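PDB 5LHJ: leucine aminopeptidase 2, chloroplastic from Streptomyces sp. BC16019, which acts as the bottromycin maturation enzyme BotP, a manganese-binding M17 metalloaminopeptidase that probably removes N-terminal amino acids from peptides. Local coordinates for residues Ala36-Cys41 against Arg102-Ala107; Val66-Ala71 against Val77-Leu82; Ala217-Leu222 against Gly226-Gly231; His380-Gly383 against Gly387-Phe390; Cys412-Leu417 against Gly439-Ala444. All blocks are in the same frame, centred on the assembly; numbering follows the deposited sequence. Where two conformers were deposited one is given.

From the N terminus, contact 1 comes first: it brings the start of strand 38-43 against the turn after helix 90-102 and so closes a loop of some sixty residues. Contact 2, a hairpin, lies wholly within that loop, and strands 38-43 and 76-81 run side by side, so the two contacts share one sheet of the N-terminal domain. The other three follow in series in the catalytic domain. Contact 3 closes a three-residue connection between two successive short helices, its centre about 52 Å from that of contact 1. Contact 4 closes another of three residues and contact 5 a loop of 21; these two meet where strands 386-390 and 410-413 are neighbours, both touching a third subunit.

Contact 1 of 5, residues Ala36-Cys41 against Arg102-Ala107; sequences ADVVAC and RAVGPA
Ala107 and Val38 press together here, with Asp37 and Val104 on the flanks. The methyl CB of Ala107 comes to 3.5 Å from Val38 CG2, closer than carbons usually pack. That branch of Val38 lies anti to its carbonyl carbon, while CG1 is the one anti to the backbone N (chi1 -178°), and this sends CG2 out to the loop. The same methyl reaches Val104 as well, where Val38 CG2 and Val104 CG2 stand 4.2 Å apart. Asp37 adds its CB, lying 3.7 Å from Ala107 CB. Its carboxylate runs on past Ala107, and OD2 takes a hydrogen bond from the backbone N of Arg108. The backbone N of Asp37 is bonded in turn to the hydroxyl of Thr109.

Val104 to Ala107 form a type II' beta turn, with Gly105 at the positive phi (64°) that such a turn wants in that place and that glycine accepts readily. The turn belongs to a beta-alpha-beta crossover: strand 76-81, helix 90-102 and then strand 109-112, which is laid on the far side of strand 38-43. Just ahead of the turn, Arg56 of a second subunit hydrogen-bonds to Ala103 O. The two segments meet through apolar contact alone, with no directional bond between them, and Asp37 finds its polar partners in Arg108 and Thr109, which follow the turn.

Contact 2 of 5, residues Val66-Ala71 against Val77-Leu82; sequences VAEPSA and VLNVGL
Val66 pairs with Asn79 and Glu68 with Val77, each as a hydrogen-bonded pair of an antiparallel beta hairpin. Val66 N donates a hydrogen bond to Asn79 O at 3.0 Å, and Asn79 N returns the bond to Val66 O. One step on, Val77 N meets Glu68 O at 2.8 Å with an almost straight N-H (176°), and Glu68 N is held by Val77 O. Between them Ala67 and Leu78 make the non-hydrogen-bonded pair, Ala67 CB touching Leu78 CD2 at 3.5 Å.

The side chains of Glu68 and Asn79 share a face and are tied through water, their carboxylate and amide planes turned 86° apart. Glu68 CG sits between the backbone N and the carbonyl carbon (chi1 66°), alongside Val77, and the extended chain carries the carboxylate toward Asn79. One water donates to Glu68 OE1 at 2.9 Å and to Val66 O, and accepts from Asn79 ND2. A second donates to Glu68 OE2 at 2.8 Å and also accepts from ND2. Asn79 OD1 takes a weak hydrogen bond from Arg43 NE. With an alanine here in place of Glu68, both waters would probably lose an acceptor and the amide of Asn79 would be held less firmly.

Strand 65-69 is one edge of the sheet within this chain; strand 76-81 lies between it and strand 38-43, Val80 packs on helix 90-102, and helix 51-55 lies against Glu68 and Asn79.

Contact 3 of 5, residues Ala217-Leu222 against Gly226-Gly231; sequences AGLTEL and GLTAVG
Leu219 meeting Leu227 and Thr228 is a small apolar contact between two consecutive short helices, 216-220 and 225-231, joined by a tight connection in the catalytic domain. The two leucines cross at about a right angle and touch through methyls, Leu219 CD1 lying 4.2 Å from Leu227 CD2. Both have CG anti to the backbone N (chi1 175° for Leu219, 173° for Leu227), which carries each branched end toward the facing helix. The other methyl of Leu219, CD2, comes to 4.3 Å from Thr228 CG2. Thr228 can offer that methyl because its hydroxyl is turned back to its own helix, where OG1 is hydrogen-bonded to Thr225 O.

The pair of helices packs on the mixed sheet of this M17 peptidase domain: Leu219 and Leu227 both lie on Tyr240 of strand 239-245 and on Pro238 just before it. Leu227 goes deeper, reaching Pro312 and Ala314 of strand 306-316 and Val349 of helix 345-358. Its side chain is about 9 Å from those of Lys261 and Glu345, manganese ligands of this protein, although this chain holds no manganese and the leucine is not itself a ligand. The start of the second helix is tied to helix 345-358 by a hydrogen bond from Gly226 N to Asp352 OD2.

Contact 4 of 5, residues His380-Gly383 against Gly387-Phe390; sequences HALG and GALF
Leu382 is the residue of 380-383 that touches Gly387 and Ala388, and the walk along the helix end leads up to it. His380 turns to the subunit interface, its ring stacked on His380 of a third subunit. Ala381 likewise packs on Ala377 of that subunit. Leu382 touches both its own strand and Leu414 of the third subunit: with CG anti to the carbonyl carbon (chi1 -60°) and the chain extended beyond, CD1 is thrust at the start of the strand. It lands 4.1 Å from Ala388 CB, methyl on methyl, and 4.0 Å from Gly387 O.

The contact lies at a helix-strand junction of the alpha/beta catalytic domain, where the chain turns from helix 377-382 into strand 386-390, which sets off at a steep angle to the last helical residues and runs parallel to 410-413 and antiparallel to 458-462. Gly383, the first residue to leave the helix, has phi 80° and psi 177°, angles at which a side chain would jam against the carbonyl before it.

Contact 5 of 5, residues Cys412-Leu417 against Gly439-Ala444; sequences CRLPLL and GDTIQA
Ile442 rises from its helix into the bend formed by Pro415 and Leu417, and crosses the leucine obliquely. The two side chains meet methyl to methyl, Leu417 CD1 being 3.5 Å from Ile442 CD1, a snug fit. Ile442 CG1 is anti to the carbonyl carbon (chi1 -62°), an arrangement that sends CD1 to Leu417 and to the Pro415 ring, where CG is 4.3 Å away. Its other branch, CG2, sits 3.5 Å from Pro415 O. That oxygen also takes a weak bond from Leu417 N, across an inverse gamma turn centred on Leu416, so the isoleucine packs on the turn itself. Cutting Ile442 back to an alanine is likely to leave Leu417 CD1 and the proline ring without a partner and open a gap beneath the turn.

One residue earlier Thr441 offers CG2 to Leu414 CD1 at 4.2 Å, while its hydroxyl bonds to that of Thr375. Gly439 is the N-cap of helix 440-449. The helix thus lies over the chain leaving strand 410-413, with Phe390 of the neighbouring strand 386-390 packed on Leu414 and Thr441, Ala377 and Ala378 of helix 377-382 against Thr441, and a third subunit bringing Ala381 onto Ile442.

Contact 1 of 5, residues Ala36-Cys41 against Arg102-Ala107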
loop_
_atom_site.group_PDB
_atom_site.type_symbol
_atom_site.label_atom_id
_atom_site.label_comp_id
_atom_site.label_asym_id
_atom_site.label_seq_id
_atom_site.Cartn_x
_atom_site.Cartn_y
_atom_site.Cartn_z
ATOM N N ALA A 36 -24.732 54.060 3.420
ATOM C CA ALA A 36 -24.137 52.755 3.639
ATOM C C ALA A 36 -24.836 52.096 4.825
ATOM O O ALA A 36 -25.042 52.724 5.857
ATOM C CB ALA A 36 -22.638 52.883 3.890
ATOM N N ASP A 37 -25.222 50.836 4.668
ATOM C CA ASP A 37 -25.740 50.067 5.792
ATOM C C ASP A 37 -24.594 49.725 6.727
ATOM O O ASP A 37 -24.788 49.690 7.932
ATOM C CB ASP A 37 -26.415 48.782 5.322
ATOM C CG ASP A 37 -27.605 49.044 4.435
ATOM O OD1 ASP A 37 -28.326 50.040 4.667
ATOM O OD2 ASP A 37 -27.804 48.263 3.482
ATOM N N VAL A 38 -23.414 49.465 6.151
ATOM C CA VAL A 38 -22.211 49.119 6.907
ATOM C C VAL A 38 -21.022 49.959 6.425
ATOM O O VAL A 38 -20.832 50.157 5.214
ATOM C CB VAL A 38 -21.867 47.613 6.762
ATOM C CG1 VAL A 38 -20.636 47.248 7.595
ATOM C CG2 VAL A 38 -23.046 46.753 7.166
ATOM N N VAL A 39 -20.239 50.456 7.380
ATOM C CA VAL A 39 -18.981 51.152 7.111
ATOM C C VAL A 39 -17.861 50.405 7.834
ATOM O O VAL A 39 -17.970 50.156 9.039
ATOM C CB VAL A 39 -19.019 52.602 7.620
ATOM C CG1 VAL A 39 -17.655 53.273 7.449
ATOM C CG2 VAL A 39 -20.104 53.392 6.893
ATOM N N ALA A 40 -16.804 50.064 7.104
ATOM C CA ALA A 40 -15.635 49.388 7.664
ATOM C C ALA A 40 -14.491 50.375 7.849
ATOM O O ALA A 40 -13.995 50.945 6.870
ATOM C CB ALA A 40 -15.192 48.256 6.764
ATOM N N CYS A 41 -14.059 50.508 9.103
ATOM C CA CYS A 41 -13.028 51.447 9.536
ATOM C C CYS A 41 -11.747 50.663 9.815
ATOM O O CYS A 41 -11.774 49.735 10.627
ATOM C CB CYS A 41 -13.508 52.126 10.825
ATOM S SG CYS A 41 -12.379 53.302 11.602
ATOM N N ARG A 102 -16.668 39.607 4.326
ATOM C CA ARG A 102 -17.202 38.398 4.963
ATOM C C ARG A 102 -18.068 38.680 6.202
ATOM O O ARG A 102 -18.887 37.841 6.577
ATOM C CB ARG A 102 -16.070 37.446 5.362
ATOM C CG ARG A 102 -15.459 36.655 4.216
ATOM C CD ARG A 102 -14.725 35.430 4.760
ATOM N NE ARG A 102 -13.645 35.808 5.681
ATOM C CZ ARG A 102 -12.422 36.207 5.314
ATOM N NH1 ARG A 102 -12.085 36.299 4.027
ATOM N NH2 ARG A 102 -11.518 36.523 6.250
ATOM N N ALA A 103 -17.870 39.840 6.833
ATOM C CA ALA A 103 -18.578 40.229 8.056
ATOM C C ALA A 103 -19.770 41.164 7.836
ATOM O O ALA A 103 -20.293 41.732 8.798
ATOM C CB ALA A 103 -17.588 40.876 9.023
ATOM N N VAL A 104 -20.216 41.304 6.590
ATOM C CA VAL A 104 -21.254 42.266 6.226
ATOM C C VAL A 104 -22.675 41.873 6.704
ATOM O O VAL A 104 -23.550 42.736 6.859
ATOM C CB VAL A 104 -21.191 42.532 4.686
ATOM C CG1 VAL A 104 -21.941 41.471 3.889
ATOM C CG2 VAL A 104 -21.656 43.927 4.346
ATOM N N GLY A 105 -22.919 40.585 6.947
ATOM C CA GLY A 105 -24.266 40.129 7.311
ATOM C C GLY A 105 -25.230 40.371 6.151
ATOM O O GLY A 105 -24.816 40.249 5.003
ATOM N N PRO A 106 -26.497 40.745 6.437
ATOM C CA PRO A 106 -27.508 40.942 5.396
ATOM C C PRO A 106 -27.563 42.350 4.766
ATOM O O PRO A 106 -28.567 42.693 4.134
ATOM C CB PRO A 106 -28.809 40.651 6.146
ATOM C CG PRO A 106 -28.541 41.168 7.516
ATOM C CD PRO A 106 -27.094 40.835 7.783
ATOM N N ALA A 107 -26.500 43.141 4.904
ATOM C CA ALA A 107 -26.513 44.530 4.448
ATOM C C ALA A 107 -26.613 44.622 2.931
ATOM O O ALA A 107 -26.098 43.766 2.224
ATOM C CB ALA A 107 -25.260 45.249 4.915
#

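Contact 2 of 5, residues Val66-Ala71 against Val77-Leu82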
loop_
_atom_site.group_PDB
_atom_site.type_symbol
_atom_site.label_atom_id
_atom_site.label_comp_id
_atom_site.label_asym_id
_atom_site.label_seq_id
_atom_site.Cartn_x
_atom_site.Cartn_y
_atom_site.Cartn_z
ATOM N N VAL A 66 -14.769 43.559 14.568
ATOM C CA VAL A 66 -15.813 43.709 15.594
ATOM C C VAL A 66 -16.859 44.710 15.110
ATOM O O VAL A 66 -16.529 45.865 14.845
ATOM C CB VAL A 66 -15.226 44.162 16.938
ATOM C CG1 VAL A 66 -16.333 44.328 17.974
ATOM C CG2 VAL A 66 -14.202 43.144 17.428
ATOM N N ALA A 67 -18.103 44.252 15.001
ATOM C CA ALA A 67 -19.218 45.075 14.538
ATOM C C ALA A 67 -19.882 45.778 15.699
ATOM O O ALA A 67 -20.012 45.209 16.788
ATOM C CB ALA A 67 -20.243 44.228 13.810
ATOM N N GLU A 68 -20.334 47.004 15.460
ATOM C CA GLU A 68 -21.054 47.765 16.483
ATOM C C GLU A 68 -22.054 48.709 15.836
ATOM O O GLU A 68 -21.951 48.980 14.645
ATOM C CB GLU A 68 -20.070 48.574 17.310
ATOM C CG GLU A 68 -19.357 49.668 16.532
ATOM C CD GLU A 68 -18.257 50.322 17.325
ATOM O OE1 GLU A 68 -17.585 49.623 18.119
ATOM O OE2 GLU A 68 -18.075 51.541 17.162
ATOM N N PRO A 69 -23.015 49.214 16.618
ATOM C CA PRO A 69 -23.886 50.254 16.077
ATOM C C PRO A 69 -23.128 51.527 15.703
ATOM O O PRO A 69 -22.143 51.879 16.354
ATOM C CB PRO A 69 -24.869 50.540 17.223
ATOM C CG PRO A 69 -24.823 49.350 18.105
ATOM C CD PRO A 69 -23.460 48.742 17.948
ATOM N N SER A 70 -23.589 52.192 14.646
ATOM C CA SER A 70 -23.095 53.514 14.279
ATOM C C SER A 70 -23.428 54.517 15.395
ATOM O O SER A 70 -24.279 54.244 16.228
ATOM C CB SER A 70 -23.734 53.961 12.968
ATOM O OG SER A 70 -25.139 54.072 13.110
ATOM N N ALA A 71 -22.769 55.674 15.391
ATOM C CA ALA A 71 -22.966 56.682 16.448
ATOM C C ALA A 71 -24.436 57.097 16.603
ATOM O O ALA A 71 -24.931 57.201 17.730
ATOM C CB ALA A 71 -22.095 57.901 16.193
ATOM N N VAL A 77 -21.092 49.815 12.114
ATOM C CA VAL A 77 -19.677 50.092 11.907
ATOM C C VAL A 77 -18.906 48.802 12.178
ATOM O O VAL A 77 -19.181 48.109 13.159
ATOM C CB VAL A 77 -19.180 51.235 12.823
ATOM C CG1 VAL A 77 -17.653 51.292 12.882
ATOM C CG2 VAL A 77 -19.750 52.571 12.356
ATOM N N LEU A 78 -17.974 48.470 11.278
ATOM C CA LEU A 78 -17.000 47.408 11.509
ATOM C C LEU A 78 -15.661 48.046 11.820
ATOM O O LEU A 78 -15.128 48.797 11.004
ATOM C CB LEU A 78 -16.837 46.509 10.289
ATOM C CG LEU A 78 -18.075 45.879 9.676
ATOM C CD1 LEU A 78 -17.660 45.074 8.455
ATOM C CD2 LEU A 78 -18.820 45.025 10.670
ATOM N N ASN A 79 -15.125 47.770 13.006
ATOM C CA ASN A 79 -13.720 48.029 13.263
ATOM C C ASN A 79 -12.891 46.843 12.787
ATOM O O ASN A 79 -13.141 45.695 13.187
ATOM C CB ASN A 79 -13.482 48.342 14.736
ATOM C CG ASN A 79 -13.952 49.746 15.106
ATOM O OD1 ASN A 79 -13.614 50.731 14.431
ATOM N ND2 ASN A 79 -14.737 49.844 16.163
ATOM N N VAL A 80 -11.903 47.132 11.939
ATOM C CA VAL A 80 -11.153 46.097 11.227
ATOM C C VAL A 80 -9.669 46.288 11.496
ATOM O O VAL A 80 -9.114 47.357 11.228
ATOM C CB VAL A 80 -11.423 46.146 9.715
ATOM C CG1 VAL A 80 -10.726 44.989 9.003
ATOM C CG2 VAL A 80 -12.924 46.140 9.453
ATOM N N GLY A 81 -9.029 45.254 12.029
ATOM C CA GLY A 81 -7.626 45.336 12.401
ATOM C C GLY A 81 -6.671 45.398 11.218
ATOM O O GLY A 81 -6.832 44.672 10.241
ATOM N N LEU A 82 -5.680 46.279 11.316
ATOM C CA LEU A 82 -4.589 46.378 10.341
ATOM C C LEU A 82 -3.211 46.130 10.973
ATOM O O LEU A 82 -2.182 46.303 10.309
ATOM C CB LEU A 82 -4.612 47.757 9.675
ATOM C CG LEU A 82 -5.861 48.090 8.841
ATOM C CD1 LEU A 82 -5.895 49.571 8.523
ATOM C CD2 LEU A 82 -5.910 47.281 7.553
HETATM O O HOH W 1 -15.907 47.535 17.117
HETATM O O HOH W 2 -15.448 52.518 17.510
#

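Contact 3 of 5, residues Ala217-Leu222 against Gly226-Gly231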
loop_
_atom_site.group_PDB
_atom_site.type_symbol
_atom_site.label_atom_id
_atom_site.label_comp_id
_atom_site.label_asym_id
_atom_site.label_seq_id
_atom_site.Cartn_x
_atom_site.Cartn_y
_atom_site.Cartn_z
ATOM N N ALA A 217 -9.279 18.646 -38.476
ATOM C CA ALA A 217 -8.229 18.699 -39.501
ATOM C C ALA A 217 -7.365 19.968 -39.428
ATOM O O ALA A 217 -6.157 19.912 -39.679
ATOM C CB ALA A 217 -8.839 18.561 -40.893
ATOM N N GLY A 218 -7.976 21.103 -39.084
ATOM C CA GLY A 218 -7.228 22.346 -38.907
ATOM C C GLY A 218 -6.231 22.251 -37.756
ATOM O O GLY A 218 -5.136 22.818 -37.828
ATOM N N LEU A 219 -6.608 21.540 -36.699
ATOM C CA LEU A 219 -5.689 21.271 -35.580
ATOM C C LEU A 219 -4.559 20.332 -36.014
ATOM O O LEU A 219 -3.392 20.621 -35.782
ATOM C CB LEU A 219 -6.441 20.710 -34.361
ATOM C CG LEU A 219 -5.587 20.282 -33.152
ATOM C CD1 LEU A 219 -4.684 21.422 -32.705
ATOM C CD2 LEU A 219 -6.452 19.793 -32.001
ATOM N N THR A 220 -4.901 19.221 -36.663
ATOM C CA THR A 220 -3.887 18.271 -37.171
ATOM C C THR A 220 -2.769 18.950 -37.994
ATOM O O THR A 220 -1.594 18.607 -37.856
ATOM C CB THR A 220 -4.565 17.155 -37.997
ATOM O OG1 THR A 220 -5.536 16.498 -37.177
ATOM C CG2 THR A 220 -3.544 16.126 -38.517
ATOM N N GLU A 221 -3.147 19.933 -38.811
ATOM C CA GLU A 221 -2.197 20.705 -39.632
ATOM C C GLU A 221 -1.083 21.423 -38.857
ATOM O O GLU A 221 -0.025 21.669 -39.412
ATOM C CB GLU A 221 -2.944 21.754 -40.472
ATOM C CG GLU A 221 -3.682 21.171 -41.658
ATOM C CD GLU A 221 -4.536 22.183 -42.414
ATOM O OE1 GLU A 221 -4.535 23.389 -42.069
ATOM O OE2 GLU A 221 -5.231 21.755 -43.371
ATOM N N LEU A 222 -1.336 21.778 -37.594
ATOM C CA LEU A 222 -0.364 22.514 -36.788
ATOM C C LEU A 222 0.749 21.627 -36.254
ATOM O O LEU A 222 1.785 22.137 -35.857
ATOM C CB LEU A 222 -1.044 23.234 -35.625
ATOM C CG LEU A 222 -2.176 24.194 -35.962
ATOM C CD1 LEU A 222 -2.577 24.937 -34.693
ATOM C CD2 LEU A 222 -1.776 25.163 -37.064
ATOM N N GLY A 226 1.925 16.126 -29.357
ATOM C CA GLY A 226 1.723 15.794 -27.948
ATOM C C GLY A 226 0.274 15.986 -27.534
ATOM O O GLY A 226 -0.329 15.113 -26.911
ATOM N N LEU A 227 -0.299 17.127 -27.914
ATOM C CA LEU A 227 -1.704 17.426 -27.628
ATOM C C LEU A 227 -2.653 16.370 -28.214
ATOM O O LEU A 227 -3.529 15.864 -27.510
ATOM C CB LEU A 227 -2.067 18.820 -28.162
ATOM C CG LEU A 227 -3.545 19.228 -28.102
ATOM C CD1 LEU A 227 -4.075 19.249 -26.679
ATOM C CD2 LEU A 227 -3.696 20.599 -28.747
ATOM N N THR A 228 -2.488 16.049 -29.495
ATOM C CA THR A 228 -3.366 15.063 -30.150
ATOM C C THR A 228 -3.170 13.636 -29.574
ATOM O O THR A 228 -4.149 12.933 -29.376
ATOM C CB THR A 228 -3.259 15.115 -31.684
ATOM O OG1 THR A 228 -1.912 14.983 -32.085
ATOM C CG2 THR A 228 -3.742 16.431 -32.188
ATOM N N ALA A 229 -1.939 13.250 -29.225
ATOM C CA ALA A 229 -1.686 11.925 -28.604
ATOM C C ALA A 229 -2.308 11.777 -27.219
ATOM O O ALA A 229 -2.968 10.763 -26.916
ATOM C CB ALA A 229 -0.188 11.649 -28.526
ATOM N N VAL A 230 -2.077 12.781 -26.375
ATOM C CA VAL A 230 -2.606 12.782 -25.013
ATOM C C VAL A 230 -4.137 12.819 -25.037
ATOM O O VAL A 230 -4.777 12.107 -24.288
ATOM C CB VAL A 230 -2.030 13.955 -24.198
ATOM C CG1 VAL A 230 -2.835 14.215 -22.925
ATOM C CG2 VAL A 230 -0.561 13.685 -23.876
ATOM N N GLY A 231 -4.702 13.624 -25.932
ATOM C CA GLY A 231 -6.135 13.854 -25.964
ATOM C C GLY A 231 -6.965 12.756 -26.602
ATOM O O GLY A 231 -8.185 12.799 -26.525
#

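Contact 4 of 5, residues His380-Gly383 against Gly387-Phe390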
loop_
_atom_site.group_PDB
_atom_site.type_symbol
_atom_site.label_atom_id
_atom_site.label_comp_id
_atom_site.label_asym_id
_atom_site.label_seq_id
_atom_site.Cartn_x
_atom_site.Cartn_y
_atom_site.Cartn_z
ATOM N N HIS A 380 5.727 18.816 -2.086
ATOM C CA HIS A 380 6.329 18.093 -0.960
ATOM C C HIS A 380 7.267 18.940 -0.110
ATOM O O HIS A 380 7.197 18.885 1.114
ATOM C CB HIS A 380 7.065 16.827 -1.433
ATOM C CG HIS A 380 6.155 15.679 -1.729
ATOM N ND1 HIS A 380 5.324 15.648 -2.828
ATOM C CD2 HIS A 380 5.953 14.512 -1.073
ATOM C CE1 HIS A 380 4.645 14.512 -2.838
ATOM N NE2 HIS A 380 5.003 13.808 -1.779
ATOM N N ALA A 381 8.141 19.702 -0.759
ATOM C CA ALA A 381 9.036 20.620 -0.045
ATOM C C ALA A 381 8.522 22.075 0.005
ATOM O O ALA A 381 8.703 22.700 1.051
ATOM C CB ALA A 381 10.456 20.555 -0.589
ATOM N N LEU A 382 7.836 22.584 -1.028
ATOM C CA LEU A 382 7.360 24.000 -0.999
ATOM C C LEU A 382 6.047 24.245 -0.218
ATOM O O LEU A 382 5.762 25.388 0.157
ATOM C CB LEU A 382 7.243 24.601 -2.400
ATOM C CG LEU A 382 8.513 24.673 -3.269
ATOM C CD1 LEU A 382 8.219 25.407 -4.553
ATOM C CD2 LEU A 382 9.664 25.348 -2.536
ATOM N N GLY A 383 5.262 23.195 0.028
ATOM C CA GLY A 383 3.947 23.362 0.642
ATOM C C GLY A 383 2.868 23.799 -0.330
ATOM O O GLY A 383 3.123 24.062 -1.508
ATOM N N GLY A 387 4.114 28.666 -5.456
ATOM C CA GLY A 387 4.422 28.164 -6.790
ATOM C C GLY A 387 5.928 28.061 -7.016
ATOM O O GLY A 387 6.715 28.641 -6.256
ATOM N N ALA A 388 6.324 27.323 -8.051
ATOM C CA ALA A 388 7.733 27.186 -8.438
ATOM C C ALA A 388 7.993 27.987 -9.713
ATOM O O ALA A 388 7.187 27.924 -10.668
ATOM C CB ALA A 388 8.097 25.730 -8.626
ATOM N N LEU A 389 9.084 28.756 -9.715
ATOM C CA LEU A 389 9.514 29.569 -10.869
ATOM C C LEU A 389 10.838 29.024 -11.401
ATOM O O LEU A 389 11.783 28.855 -10.633
ATOM C CB LEU A 389 9.721 31.028 -10.447
ATOM C CG LEU A 389 10.482 31.952 -11.405
ATOM C CD1 LEU A 389 9.744 32.136 -12.723
ATOM C CD2 LEU A 389 10.729 33.295 -10.745
ATOM N N PHE A 390 10.904 28.773 -12.705
ATOM C CA PHE A 390 12.145 28.384 -13.377
ATOM C C PHE A 390 12.441 29.347 -14.513
ATOM O O PHE A 390 11.553 29.659 -15.305
ATOM C CB PHE A 390 12.024 27.001 -13.986
ATOM C CG PHE A 390 11.944 25.887 -12.985
ATOM C CD1 PHE A 390 10.723 25.489 -12.462
ATOM C CD2 PHE A 390 13.093 25.198 -12.600
ATOM C CE1 PHE A 390 10.637 24.433 -11.564
ATOM C CE2 PHE A 390 13.015 24.155 -11.692
ATOM C CZ PHE A 390 11.790 23.767 -11.168
#

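Contact 5 of 5, residues Cys412-Leu417 against Gly439-Ala444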
loop_
_atom_site.group_PDB
_atom_site.type_symbol
_atom_site.label_atom_id
_atom_site.label_comp_id
_atom_site.label_asym_id
_atom_site.label_seq_id
_atom_site.Cartn_x
_atom_site.Cartn_y
_atom_site.Cartn_z
ATOM N N CYS A 412 8.721 30.549 -5.365
ATOM C CA CYS A 412 10.102 30.220 -5.060
ATOM C C CYS A 412 10.796 29.871 -6.366
ATOM O O CYS A 412 10.320 29.001 -7.089
ATOM C CB CYS A 412 10.165 29.009 -4.132
ATOM S SG CYS A 412 11.862 28.535 -3.733
ATOM N N ARG A 413 11.915 30.530 -6.668
ATOM C CA ARG A 413 12.733 30.131 -7.817
ATOM C C ARG A 413 13.473 28.827 -7.535
ATOM O O ARG A 413 14.183 28.713 -6.525
ATOM C CB ARG A 413 13.738 31.215 -8.202
ATOM C CG ARG A 413 14.387 30.951 -9.556
ATOM C CD ARG A 413 15.478 31.940 -9.827
ATOM N NE ARG A 413 16.077 31.738 -11.139
ATOM C CZ ARG A 413 17.072 32.464 -11.623
ATOM N NH1 ARG A 413 17.589 33.467 -10.904
ATOM N NH2 ARG A 413 17.558 32.190 -12.829
ATOM N N LEU A 414 13.315 27.842 -8.407
ATOM C CA LEU A 414 14.105 26.619 -8.338
ATOM C C LEU A 414 15.101 26.572 -9.501
ATOM O O LEU A 414 14.836 27.125 -10.555
ATOM C CB LEU A 414 13.190 25.398 -8.347
ATOM C CG LEU A 414 12.228 25.286 -7.156
ATOM C CD1 LEU A 414 11.373 24.031 -7.318
ATOM C CD2 LEU A 414 12.979 25.250 -5.832
ATOM N N PRO A 415 16.251 25.905 -9.310
ATOM C CA PRO A 415 17.306 25.865 -10.323
ATOM C C PRO A 415 17.061 24.865 -11.444
ATOM O O PRO A 415 16.550 23.756 -11.219
ATOM C CB PRO A 415 18.538 25.445 -9.509
ATOM C CG PRO A 415 17.972 24.588 -8.431
ATOM C CD PRO A 415 16.692 25.275 -8.055
ATOM N N LEU A 416 17.462 25.255 -12.650
ATOM C CA LEU A 416 17.509 24.337 -13.788
ATOM C C LEU A 416 18.803 23.525 -13.680
ATOM O O LEU A 416 19.780 23.801 -14.370
ATOM C CB LEU A 416 17.428 25.116 -15.105
ATOM C CG LEU A 416 16.055 25.768 -15.359
ATOM C CD1 LEU A 416 16.154 26.941 -16.323
ATOM C CD2 LEU A 416 15.059 24.746 -15.894
ATOM N N LEU A 417 18.791 22.507 -12.819
ATOM C CA LEU A 417 19.994 21.759 -12.469
ATOM C C LEU A 417 20.496 20.910 -13.627
ATOM O O LEU A 417 19.829 19.975 -14.056
ATOM C CB LEU A 417 19.732 20.851 -11.267
ATOM C CG LEU A 417 19.400 21.543 -9.941
ATOM C CD1 LEU A 417 18.904 20.562 -8.901
ATOM C CD2 LEU A 417 20.569 22.348 -9.395
ATOM N N GLY A 439 13.016 14.330 -7.993
ATOM C CA GLY A 439 13.380 15.542 -8.745
ATOM C C GLY A 439 12.494 15.860 -9.939
ATOM O O GLY A 439 12.898 16.641 -10.820
ATOM N N ASP A 440 11.279 15.301 -9.973
ATOM C CA ASP A 440 10.422 15.479 -11.163
ATOM C C ASP A 440 10.064 16.948 -11.466
ATOM O O ASP A 440 9.894 17.307 -12.631
ATOM C CB ASP A 440 9.139 14.643 -11.081
ATOM C CG ASP A 440 8.362 14.650 -12.393
ATOM O OD1 ASP A 440 8.960 14.317 -13.448
ATOM O OD2 ASP A 440 7.173 15.053 -12.380
ATOM N N THR A 441 9.945 17.795 -10.448
ATOM C CA THR A 441 9.630 19.208 -10.683
ATOM C C THR A 441 10.740 19.890 -11.508
ATOM O O THR A 441 10.460 20.592 -12.487
ATOM C CB THR A 441 9.383 19.973 -9.359
ATOM O OG1 THR A 441 8.303 19.361 -8.634
ATOM C CG2 THR A 441 9.019 21.426 -9.649
ATOM N N ILE A 442 11.992 19.618 -11.142
ATOM C CA ILE A 442 13.140 20.141 -11.888
ATOM C C ILE A 442 13.255 19.455 -13.260
ATOM O O ILE A 442 13.475 20.122 -14.290
ATOM C CB ILE A 442 14.439 20.062 -11.046
ATOM C CG1 ILE A 442 14.255 20.950 -9.786
ATOM C CG2 ILE A 442 15.638 20.476 -11.900
ATOM C CD1 ILE A 442 15.463 21.170 -8.920
ATOM N N GLN A 443 13.060 18.140 -13.297
ATOM C CA GLN A 443 13.124 17.405 -14.562
ATOM C C GLN A 443 12.072 17.901 -15.558
ATOM O O GLN A 443 12.366 18.022 -16.744
ATOM C CB GLN A 443 12.960 15.902 -14.341
ATOM C CG GLN A 443 14.117 15.288 -13.573
ATOM C CD GLN A 443 13.750 13.976 -12.908
ATOM O OE1 GLN A 443 12.885 13.237 -13.392
ATOM N NE2 GLN A 443 14.422 13.658 -11.804
ATOM N N ALA A 444 10.866 18.218 -15.070
ATOM C CA ALA A 444 9.805 18.723 -15.965
ATOM C C ALA A 444 10.184 20.068 -16.589
ATOM O O ALA A 444 9.912 20.317 -17.774
ATOM C CB ALA A 444 8.473 18.835 -15.237
#